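Local structure of AMP-dependent synthetase and ligase (Xenorhabdus doucetiae, 6QSR) at residues L20-T25 against I45-H50. The protein forms, with a FabA/FabZ-like partner chain, a hot-dog dehydratase heterocomplex that serves aryl polyene pigment biosynthesis. Sequence-based numbering, arbitrary orientation.
Sequences LYLDPT and IDWVMH
Trp47 brings the six-membered part of its indole up against the methyl ends of Leu20 and Leu22, and this overlap makes up the whole contact. Leu20 CD1 stands 3.9 Å from Trp47 CE3, while Leu22 CD2 comes to 3.7 Å from Trp47 CH2, so the two leucines meet neighbouring parts of one benzo ring. Both methyls approach at a slant, neither square on the ring face nor in its plane. No hydrogen bond links the segments; the 116 Å² buried between them comes from these three residues, which meet through carbon atoms, and all three are buried.

The backbones stay well apart, the CA atoms of Leu20 and Trp47 being 10.2 Å from each other, and long side chains bridge the gap. Leu20 and Trp47 start toward the opposite segment. Leu22 leaves the chain in a less direct line: CG lies anti to the carbonyl carbon (chi1 -53°), CD1 continues the extended chain, and the folded-back branch CD2 is the one that meets the ring. The polar edge of the indole is served separately: Trp47 NE1 donates a hydrogen bond to Met1 O, which should help fix the rotation of the ring.

Past Leu22 the chain turns away from the helix. Asp23 OD1 accepts from Thr25 N at 3.1 Å, with an N-H...O angle of 164°, forming an Asx turn. Thr25 OG1, 2.6 Å from Asp23 OD1, reaches the same oxygen from the other face of the carboxylate plane.

In the hot-dog fold, helix 41-56 is the sausage and the curved antiparallel sheet the bun. Here the end of strand 15-21 and the loop after it pack on one flank of the helix, Pro3 touching both Leu20 and Trp47, while Tyr97 of strand 92-99 also touches the Trp47 side chain.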
# COMPACT_ATOMS: atom_id res chain seq x y z
N LEU A 20 -3.56 -18.47 4.12
CA LEU A 20 -2.58 -18.11 3.09
C LEU A 20 -1.17 -18.28 3.59
O LEU A 20 -0.87 -18.01 4.75
CB LEU A 20 -2.74 -16.64 2.70
CG LEU A 20 -4.11 -16.23 2.16
CD1 LEU A 20 -4.10 -14.73 1.92
CD2 LEU A 20 -4.43 -16.99 0.89
N TYR A 21 -0.29 -18.69 2.68
CA TYR A 21 1.12 -18.88 2.99
C TYR A 21 1.96 -17.92 2.14
O TYR A 21 1.76 -17.82 0.93
CB TYR A 21 1.52 -20.33 2.75
CG TYR A 21 3.01 -20.55 2.86
CD1 TYR A 21 3.62 -20.65 4.11
CD2 TYR A 21 3.81 -20.64 1.72
CE1 TYR A 21 4.99 -20.83 4.21
CE2 TYR A 21 5.17 -20.83 1.82
CZ TYR A 21 5.77 -20.92 3.06
OH TYR A 21 7.13 -21.11 3.16
N LEU A 22 2.91 -17.24 2.78
CA LEU A 22 3.80 -16.30 2.12
C LEU A 22 5.10 -17.01 1.74
O LEU A 22 5.92 -17.33 2.61
CB LEU A 22 4.09 -15.11 3.04
CG LEU A 22 2.87 -14.39 3.62
CD1 LEU A 22 3.32 -13.15 4.37
CD2 LEU A 22 1.89 -14.04 2.52
N ASP A 23 5.28 -17.25 0.44
CA ASP A 23 6.50 -17.85 -0.08
C ASP A 23 7.59 -16.79 -0.29
O ASP A 23 7.28 -15.68 -0.74
CB ASP A 23 6.22 -18.55 -1.41
CG ASP A 23 7.31 -19.54 -1.78
OD1 ASP A 23 8.21 -19.18 -2.57
OD2 ASP A 23 7.29 -20.67 -1.26
N PRO A 24 8.87 -17.13 -0.01
CA PRO A 24 9.98 -16.21 -0.31
C PRO A 24 10.06 -15.66 -1.74
O PRO A 24 10.60 -14.57 -1.93
CB PRO A 24 11.22 -17.07 -0.04
CG PRO A 24 10.78 -18.02 1.01
CD PRO A 24 9.32 -18.29 0.79
N THR A 25 9.54 -16.40 -2.72
CA THR A 25 9.62 -16.00 -4.13
C THR A 25 8.43 -15.16 -4.59
O THR A 25 8.39 -14.74 -5.75
CB THR A 25 9.76 -17.23 -5.05
OG1 THR A 25 8.60 -18.06 -4.93
CG2 THR A 25 11.00 -18.01 -4.68
N ILE A 45 -4.28 -5.39 1.08
CA ILE A 45 -5.52 -4.81 0.54
C ILE A 45 -5.87 -5.47 -0.80
O ILE A 45 -7.05 -5.79 -1.05
CB ILE A 45 -5.41 -3.27 0.42
CG1 ILE A 45 -5.27 -2.66 1.82
CG2 ILE A 45 -6.64 -2.68 -0.26
CD1 ILE A 45 -4.60 -1.31 1.83
N ASP A 46 -4.85 -5.70 -1.63
CA ASP A 46 -5.02 -6.31 -2.96
C ASP A 46 -5.74 -7.67 -2.87
O ASP A 46 -6.70 -7.90 -3.60
CB ASP A 46 -3.66 -6.44 -3.67
CG ASP A 46 -3.79 -6.74 -5.15
OD1 ASP A 46 -4.26 -5.87 -5.91
OD2 ASP A 46 -3.41 -7.85 -5.57
N TRP A 47 -5.33 -8.53 -1.93
CA TRP A 47 -5.94 -9.85 -1.78
C TRP A 47 -7.35 -9.79 -1.18
O TRP A 47 -8.23 -10.52 -1.61
CB TRP A 47 -5.04 -10.77 -0.93
CG TRP A 47 -3.64 -10.89 -1.45
CD1 TRP A 47 -3.22 -10.72 -2.74
CD2 TRP A 47 -2.48 -11.20 -0.68
NE1 TRP A 47 -1.85 -10.89 -2.82
CE2 TRP A 47 -1.37 -11.20 -1.57
CE3 TRP A 47 -2.25 -11.48 0.67
CZ2 TRP A 47 -0.06 -11.47 -1.15
CZ3 TRP A 47 -0.94 -11.75 1.10
CH2 TRP A 47 0.13 -11.73 0.19
N VAL A 48 -7.56 -8.91 -0.21
CA VAL A 48 -8.91 -8.63 0.28
C VAL A 48 -9.85 -8.31 -0.88
O VAL A 48 -10.93 -8.90 -1.00
CB VAL A 48 -8.92 -7.52 1.35
CG1 VAL A 48 -10.33 -7.00 1.62
CG2 VAL A 48 -8.31 -8.04 2.65
N MET A 49 -9.42 -7.44 -1.77
CA MET A 49 -10.22 -7.10 -2.95
C MET A 49 -10.44 -8.27 -3.92
O MET A 49 -11.51 -8.38 -4.51
CB MET A 49 -9.63 -5.90 -3.68
CG MET A 49 -9.64 -4.62 -2.85
SD MET A 49 -11.28 -4.01 -2.41
CE MET A 49 -12.12 -4.15 -3.99
N HIS A 50 -9.43 -9.14 -4.08
CA HIS A 50 -9.55 -10.33 -4.95
C HIS A 50 -10.60 -11.31 -4.44
O HIS A 50 -11.46 -11.75 -5.20
CB HIS A 50 -8.21 -11.06 -5.10
CG HIS A 50 -8.33 -12.41 -5.75
ND1 HIS A 50 -8.62 -12.56 -7.09
CD2 HIS A 50 -8.25 -13.66 -5.24
CE1 HIS A 50 -8.68 -13.85 -7.39
NE2 HIS A 50 -8.46 -14.54 -6.28